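Local structure of putative histidinol-phosphate aminotransferase (Burkholderia pseudomallei, 3P1T) at the interface of chains A and B. The protein probably transfers the amino group of L-histidinol phosphate to 2-oxoglutarate with the help of pyridoxal 5'-phosphate, as a putative aminotransferase of histidine biosynthesis. Residues are numbered along the deposited sequence; one frame, centred on the assembly and turned at random. Chains: chain A/B, Putative histidinol-phosphate aminotransferase.

Contact 1: the interface of chains A and B. Residues chain A 48, 226-228, 230; chain B 75, 203-206.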
loop_
_atom_site.group_PDB
_atom_site.type_symbol
_atom_site.label_atom_id
_atom_site.label_comp_id
_atom_site.label_asym_id
_atom_site.label_seq_id
_atom_site.Cartn_x
_atom_site.Cartn_y
_atom_site.Cartn_z
ATOM N N TYR A 48 7.164 -12.662 5.802
ATOM C CA TYR A 48 6.956 -12.091 4.467
ATOM C C TYR A 48 6.125 -13.090 3.605
ATOM O O TYR A 48 6.378 -14.301 3.665
ATOM C CB TYR A 48 8.284 -11.731 3.804
ATOM C CG TYR A 48 9.023 -10.597 4.500
ATOM C CD1 TYR A 48 8.617 -9.274 4.346
ATOM C CD2 TYR A 48 10.161 -10.844 5.272
ATOM C CE1 TYR A 48 9.296 -8.229 4.977
ATOM C CE2 TYR A 48 10.854 -9.801 5.900
ATOM C CZ TYR A 48 10.412 -8.497 5.752
ATOM O OH TYR A 48 11.076 -7.458 6.361
ATOM N N PHE A 226 8.412 -2.973 -2.375
ATOM C CA PHE A 226 8.544 -4.341 -1.918
ATOM C C PHE A 226 7.386 -4.665 -0.955
ATOM O O PHE A 226 7.096 -3.852 -0.067
ATOM C CB PHE A 226 9.916 -4.558 -1.254
ATOM C CG PHE A 226 10.031 -5.868 -0.511
ATOM C CD1 PHE A 226 10.073 -7.080 -1.201
ATOM C CD2 PHE A 226 10.049 -5.900 0.873
ATOM C CE1 PHE A 226 10.118 -8.293 -0.512
ATOM C CE2 PHE A 226 10.121 -7.112 1.557
ATOM C CZ PHE A 226 10.145 -8.297 0.861
ATOM N N CYS A 227 6.704 -5.822 -1.172
ATOM C CA CYS A 227 5.594 -6.302 -0.352
ATOM C C CYS A 227 4.503 -5.201 -0.275
ATOM O O CYS A 227 3.980 -4.860 0.804
ATOM C CB CYS A 227 6.107 -6.722 1.031
ATOM S SG CYS A 227 4.870 -7.494 2.122
ATOM N N ASN A 228 4.183 -4.634 -1.453
ATOM C CA ASN A 228 3.201 -3.563 -1.618
ATOM C C ASN A 228 1.825 -3.967 -1.041
ATOM O O ASN A 228 1.148 -3.139 -0.414
ATOM C CB ASN A 228 3.090 -3.207 -3.094
ATOM C CG ASN A 228 2.233 -2.004 -3.407
ATOM O OD1 ASN A 228 2.252 -0.959 -2.734
ATOM N ND2 ASN A 228 1.502 -2.119 -4.497
ATOM N N GLY A 230 0.242 -6.738 1.508
ATOM C CA GLY A 230 0.553 -7.664 2.590
ATOM C C GLY A 230 -0.217 -8.964 2.595
ATOM O O GLY A 230 -1.178 -9.142 1.848
ATOM N N ARG B 75 4.245 2.469 3.812
ATOM C CA ARG B 75 4.400 1.102 3.334
ATOM C C ARG B 75 5.906 0.748 3.309
ATOM O O ARG B 75 6.517 0.608 2.231
ATOM C CB ARG B 75 3.764 0.955 1.941
ATOM C CG ARG B 75 3.415 -0.479 1.566
ATOM C CD ARG B 75 1.941 -0.686 1.808
ATOM N NE ARG B 75 1.657 -1.602 2.901
ATOM C CZ ARG B 75 0.448 -1.820 3.398
ATOM N NH1 ARG B 75 -0.595 -1.150 2.934
ATOM N NH2 ARG B 75 0.276 -2.691 4.378
ATOM N N ALA B 203 6.011 -8.232 9.776
ATOM C CA ALA B 203 6.809 -8.283 8.544
ATOM C C ALA B 203 5.962 -8.491 7.283
ATOM O O ALA B 203 6.261 -7.885 6.256
ATOM C CB ALA B 203 7.835 -9.385 8.634
ATOM N N GLY B 204 4.914 -9.301 7.373
ATOM C CA GLY B 204 4.045 -9.585 6.242
ATOM C C GLY B 204 3.125 -8.450 5.865
ATOM O O GLY B 204 2.454 -8.537 4.838
ATOM N N LEU B 205 3.069 -7.382 6.688
ATOM C CA LEU B 205 2.214 -6.216 6.422
ATOM C C LEU B 205 3.029 -5.073 5.834
ATOM O O LEU B 205 2.461 -4.202 5.182
ATOM C CB LEU B 205 1.470 -5.738 7.674
ATOM C CG LEU B 205 0.711 -6.803 8.480
ATOM C CD1 LEU B 205 -0.142 -6.154 9.524
ATOM C CD2 LEU B 205 -0.147 -7.695 7.587
ATOM N N ARG B 206 4.358 -5.108 6.023
ATOM C CA ARG B 206 5.330 -4.129 5.520
ATOM C C ARG B 206 4.828 -2.694 5.849
ATOM O O ARG B 206 4.383 -1.951 4.967
ATOM C CB ARG B 206 5.589 -4.340 3.997
ATOM C CG ARG B 206 6.760 -3.559 3.400
ATOM C CD ARG B 206 8.119 -3.952 3.946
ATOM N NE ARG B 206 9.182 -3.410 3.098
ATOM C CZ ARG B 206 10.478 -3.530 3.343
ATOM N NH1 ARG B 206 10.900 -4.155 4.435
ATOM N NH2 ARG B 206 11.367 -3.032 2.492
HETATM O O HOH W 1 8.347 -1.387 1.012
#
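B:Arg206 and A:Phe226 meet where two copies of a class I/II, fold-type I aminotransferase face each other. B:Ala203 to B:Arg206 belong to the family's Ser-x-Ser-Lys...Gly-x-x-Gly-x-Arg loop, which follows the Schiff-base lysine and whose arginine is expected to hold the cofactor phosphate. Contacts with flat groups come first. The edge of A:Phe226 points into a face of the B:Arg206 guanidinium, ring atom CD2 lying 3.4 Å from CZ, with the two planes 89° apart. Over the ring of A:Tyr48, near its centre, sits the methyl CB of B:Ala203, 4.0 Å from the centroid; relatives use this tyrosine to reach the phosphate in the neighbouring subunit.

Aliphatic contact continues along the arginine stem. B:Arg206 CB lies 3.7 Å from A:Cys227 SG; beyond it CG is anti to the backbone N (chi1 -169°), and the bend at chi2 carries the guanidinium to the phenylalanine edge. B:Arg75, bent at chi2 and chi3, packs its CD methylene 3.4 Å from the A:Asn228 carbonyl O.

Polar links run through water and within chain B. Water 1 receives the N-H of B:Arg206 NE at 3.0 Å and also touches the carbonyl oxygens of A:Phe226 and B:Arg75, tying the two subunits together. B:Arg75 NH2 donates nearly straight to B:Leu205 O (2.8 Å), in the carbonyl plane and its own guanidinium plane, which should help to brace the loop.

Contact 2: the interface of chains A and B. Residues chain A 42-46; chain B 30, 34-35, 38, 201, 205.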
loop_
_atom_site.group_PDB
_atom_site.type_symbol
_atom_site.label_atom_id
_atom_site.label_comp_id
_atom_site.label_asym_id
_atom_site.label_seq_id
_atom_site.Cartn_x
_atom_site.Cartn_y
_atom_site.Cartn_z
ATOM N N ALA A 42 -3.975 -14.393 9.653
ATOM C CA ALA A 42 -3.637 -13.616 10.841
ATOM C C ALA A 42 -2.565 -14.291 11.679
ATOM O O ALA A 42 -1.767 -13.605 12.305
ATOM C CB ALA A 42 -4.874 -13.382 11.682
ATOM N N ALA A 43 -2.492 -15.614 11.643
ATOM C CA ALA A 43 -1.492 -16.374 12.408
ATOM C C ALA A 43 -0.052 -16.358 11.736
ATOM O O ALA A 43 0.923 -16.819 12.337
ATOM C CB ALA A 43 -1.975 -17.793 12.555
ATOM N N ARG A 44 0.067 -15.793 10.524
ATOM C CA ARG A 44 1.327 -15.747 9.770
ATOM C C ARG A 44 1.765 -14.312 9.395
ATOM O O ARG A 44 2.643 -14.156 8.530
ATOM C CB ARG A 44 1.200 -16.562 8.448
ATOM C CG ARG A 44 0.177 -17.713 8.373
ATOM C CD ARG A 44 -0.078 -18.135 6.933
ATOM N N ILE A 45 1.186 -13.275 10.025
ATOM C CA ILE A 45 1.505 -11.886 9.684
ATOM C C ILE A 45 2.979 -11.521 10.049
ATOM O O ILE A 45 3.470 -10.495 9.573
ATOM C CB ILE A 45 0.514 -10.880 10.336
ATOM C CG1 ILE A 45 0.540 -10.922 11.879
ATOM C CG2 ILE A 45 -0.890 -11.090 9.794
ATOM C CD1 ILE A 45 -0.232 -9.834 12.545
ATOM N N ASN A 46 3.677 -12.369 10.832
ATOM C CA ASN A 46 5.060 -12.140 11.257
ATOM C C ASN A 46 6.083 -12.456 10.137
ATOM O O ASN A 46 7.273 -12.160 10.292
ATOM C CB ASN A 46 5.379 -13.004 12.506
ATOM C CG ASN A 46 5.264 -14.501 12.322
ATOM O OD1 ASN A 46 4.326 -15.022 11.724
ATOM N ND2 ASN A 46 6.183 -15.237 12.901
ATOM N N VAL B 30 1.923 -15.259 16.583
ATOM C CA VAL B 30 1.177 -14.003 16.594
ATOM C C VAL B 30 0.263 -14.015 17.833
ATOM O O VAL B 30 -0.469 -14.985 18.040
ATOM C CB VAL B 30 0.403 -13.804 15.262
ATOM C CG1 VAL B 30 -0.365 -12.486 15.260
ATOM C CG2 VAL B 30 1.352 -13.875 14.074
ATOM N N VAL B 34 -4.012 -9.788 18.839
ATOM C CA VAL B 34 -3.720 -9.238 17.505
ATOM C C VAL B 34 -4.557 -10.033 16.458
ATOM O O VAL B 34 -5.178 -9.428 15.564
ATOM C CB VAL B 34 -2.187 -9.240 17.182
ATOM C CG1 VAL B 34 -1.904 -8.843 15.729
ATOM C CG2 VAL B 34 -1.424 -8.317 18.134
ATOM N N GLN B 35 -4.610 -11.381 16.605
ATOM C CA GLN B 35 -5.399 -12.236 15.705
ATOM C C GLN B 35 -6.894 -11.923 15.831
ATOM O O GLN B 35 -7.566 -11.801 14.808
ATOM C CB GLN B 35 -5.147 -13.725 15.956
ATOM C CG GLN B 35 -3.700 -14.163 15.675
ATOM C CD GLN B 35 -3.517 -15.665 15.640
ATOM O OE1 GLN B 35 -4.247 -16.399 14.969
ATOM N NE2 GLN B 35 -2.470 -16.153 16.272
ATOM N N ILE B 38 -7.899 -8.670 14.084
ATOM C CA ILE B 38 -7.938 -8.886 12.643
ATOM C C ILE B 38 -9.270 -9.565 12.300
ATOM O O ILE B 38 -9.974 -9.079 11.419
ATOM C CB ILE B 38 -6.694 -9.683 12.138
ATOM C CG1 ILE B 38 -5.394 -8.867 12.353
ATOM C CG2 ILE B 38 -6.836 -10.040 10.655
ATOM C CD1 ILE B 38 -4.075 -9.645 12.286
ATOM N N GLY B 201 6.522 -7.802 15.015
ATOM C CA GLY B 201 6.043 -8.992 14.322
ATOM C C GLY B 201 5.043 -8.766 13.207
ATOM O O GLY B 201 4.147 -9.590 13.024
ATOM N N LEU B 205 3.069 -7.382 6.688
ATOM C CA LEU B 205 2.214 -6.216 6.422
ATOM C C LEU B 205 3.029 -5.073 5.834
ATOM O O LEU B 205 2.461 -4.202 5.182
ATOM C CB LEU B 205 1.470 -5.738 7.674
ATOM C CG LEU B 205 0.711 -6.803 8.480
ATOM C CD1 LEU B 205 -0.142 -6.154 9.524
ATOM C CD2 LEU B 205 -0.147 -7.695 7.587
HETATM O O HOH W 2 1.269 -17.175 14.757
#
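The short 3-10 helix 42-44 of chain A and the loop after it pack against three parts of chain B: the loop at B:Val30, helix 32-41, and the loop holding B:Gly201 and B:Leu205. A:Ile45 carries much of the apolar contact. Its CG1 lies between the backbone N and the carbonyl carbon (chi1 62°), which sends CD1 tip to tip against B:Val34 CG1 at 3.7 Å and B:Ile38 CD1 at 3.9 Å. The CG2 branch turns instead towards B:Leu205 CD2. B:Val30 meets the isoleucine at about a right angle, its CG2 3.8 Å from A:Ile45 CG1, and presents both methyls to the A:Ala42 carbonyl O.

Alongside, the methyl of A:Ala42 rests on B:Ile38. The extended B:Gln35 lays its terminal amide against A:Ala43, OE1 being 3.6 Å from CB. NE2 fixes that amide's rotation by donating to B:Val30 O (2.9 Å), from above the carbonyl plane, 40° out of it. Water 2 joins the backbone N of B:Val30 to A:Ala43 O.

Because the 3-10 helix directly follows helix 32-41, each chain gives its 3-10 helix to one site and its helix 32-41 to the two-fold twin, beside the cofactor-lysine loop of the partner.

Contact 3: the interface of chains A and B. Residues chain A 23, 25, 203-204; chain B 46-49.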
loop_
_atom_site.group_PDB
_atom_site.type_symbol
_atom_site.label_atom_id
_atom_site.label_comp_id
_atom_site.label_asym_id
_atom_site.label_seq_id
_atom_site.Cartn_x
_atom_site.Cartn_y
_atom_site.Cartn_z
ATOM N N PHE A 23 -21.235 6.115 -0.413
ATOM C CA PHE A 23 -19.881 5.774 -0.889
ATOM C C PHE A 23 -19.825 4.573 -1.833
ATOM O O PHE A 23 -18.718 4.102 -2.119
ATOM C CB PHE A 23 -18.942 5.502 0.290
ATOM C CG PHE A 23 -18.837 6.691 1.197
ATOM C CD1 PHE A 23 -18.153 7.830 0.795
ATOM C CD2 PHE A 23 -19.462 6.698 2.436
ATOM C CE1 PHE A 23 -18.110 8.961 1.609
ATOM C CE2 PHE A 23 -19.392 7.822 3.264
ATOM C CZ PHE A 23 -18.721 8.945 2.840
ATOM N N GLU A 25 -20.594 1.499 -1.515
ATOM C CA GLU A 25 -20.039 0.293 -0.906
ATOM C C GLU A 25 -20.950 -0.914 -1.158
ATOM O O GLU A 25 -22.155 -0.750 -1.407
ATOM C CB GLU A 25 -19.842 0.509 0.611
ATOM C CG GLU A 25 -18.792 1.554 0.983
ATOM C CD GLU A 25 -18.949 2.180 2.357
ATOM O OE1 GLU A 25 -20.097 2.500 2.740
ATOM O OE2 GLU A 25 -17.917 2.418 3.023
ATOM N N ALA A 203 -13.735 -2.839 -0.334
ATOM C CA ALA A 203 -13.552 -1.376 -0.294
ATOM C C ALA A 203 -12.530 -0.928 0.774
ATOM O O ALA A 203 -11.744 -0.015 0.513
ATOM C CB ALA A 203 -14.883 -0.688 -0.036
ATOM N N GLY A 204 -12.536 -1.587 1.935
ATOM C CA GLY A 204 -11.645 -1.266 3.036
ATOM C C GLY A 204 -10.204 -1.656 2.808
ATOM O O GLY A 204 -9.349 -1.276 3.611
ATOM N N ASN B 46 -15.824 -4.506 3.723
ATOM C CA ASN B 46 -16.652 -3.961 2.639
ATOM C C ASN B 46 -16.829 -2.438 2.751
ATOM O O ASN B 46 -17.379 -1.828 1.827
ATOM C CB ASN B 46 -18.040 -4.640 2.638
ATOM C CG ASN B 46 -18.860 -4.477 3.900
ATOM O OD1 ASN B 46 -18.375 -4.583 5.025
ATOM N ND2 ASN B 46 -20.147 -4.281 3.737
ATOM N N ARG B 47 -16.391 -1.837 3.879
ATOM C CA ARG B 47 -16.526 -0.413 4.162
ATOM C C ARG B 47 -15.173 0.281 4.275
ATOM O O ARG B 47 -14.222 -0.295 4.819
ATOM C CB ARG B 47 -17.299 -0.200 5.487
ATOM C CG ARG B 47 -18.677 -0.875 5.630
ATOM C CD ARG B 47 -19.788 -0.210 4.851
ATOM N NE ARG B 47 -21.052 -0.926 5.027
ATOM C CZ ARG B 47 -22.185 -0.607 4.417
ATOM N NH1 ARG B 47 -22.225 0.416 3.566
ATOM N NH2 ARG B 47 -23.283 -1.315 4.639
ATOM N N TYR B 48 -15.103 1.547 3.832
ATOM C CA TYR B 48 -13.869 2.333 3.939
ATOM C C TYR B 48 -13.549 2.593 5.439
ATOM O O TYR B 48 -14.477 2.871 6.214
ATOM C CB TYR B 48 -13.967 3.644 3.139
ATOM C CG TYR B 48 -13.970 3.441 1.638
ATOM C CD1 TYR B 48 -12.783 3.192 0.945
ATOM C CD2 TYR B 48 -15.148 3.545 0.901
ATOM C CE1 TYR B 48 -12.777 3.001 -0.438
ATOM C CE2 TYR B 48 -15.154 3.364 -0.487
ATOM C CZ TYR B 48 -13.963 3.105 -1.154
ATOM O OH TYR B 48 -13.943 2.954 -2.527
ATOM N N PRO B 49 -12.260 2.457 5.875
ATOM C CA PRO B 49 -11.947 2.637 7.304
ATOM C C PRO B 49 -11.827 4.123 7.680
ATOM O O PRO B 49 -10.778 4.563 8.169
ATOM C CB PRO B 49 -10.610 1.894 7.446
ATOM C CG PRO B 49 -9.943 2.040 6.119
ATOM C CD PRO B 49 -11.042 2.115 5.093
HETATM O O HOH W 3 -16.966 3.522 5.286
#
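A:Glu25 reaches across to B:Arg47 and B:Tyr48, joining two stretches typical of histidinol-phosphate aminotransferase-like, fold-type I enzymes: an Asn-Glu-Asn-Pro segment and an Arg-Tyr-Pro segment. The glutamate buries 64 Å² here. Its CG is anti to the carbonyl carbon (chi1 -66°) and the chain runs extended beyond it, so that the carboxylate is delivered to both partners at once, one oxygen to each.

OE1 forms a salt bridge with B:Arg47 NH1, 3.1 Å away. The donor lies above the carboxylate plane, although the oxygen stays in the guanidinium plane; the two planes stand 78° apart, an edge-on rather than a flat, two-pronged pairing. A bend at chi2 (-75°) turns the arginine chain across the acid, its CD 3.6 Å from the glutamate CD.

The other oxygen, OE2, accepts the backbone N-H of B:Tyr48 at 3.1 Å, on its anti side. Water 3, 2.7 Å from this OE2, connects it also to B:Tyr48 O. The carboxylate lies alongside the tyrosine ring, beside rather than over it, with OE2 near CD2, and the A:Phe23 carbonyl O is at the ring's edge. Set against a face of this ring, A:Ala203 CB also lies 3.3 Å from B:Asn46 O, while A:Gly204 CA meets the ring of B:Pro49.

Contacts 1 and 2 are neighbours, their C-alpha centres about 12 Å apart, and share B:Leu205, whose backbone serves one and whose side chain serves the other. Contact 3 lies about 21 Å from contact 1 and 22 Å from contact 2, yet overlaps both through the two-fold: Tyr48, Ala203 and Gly204 recur from contact 1 with chains exchanged, as Asn46 does from contact 2. One segment around residues 42-49 and the lysine loop thus bind reciprocally. This arrangement fits the dimers usual in the family, in which each active site probably draws on both subunits.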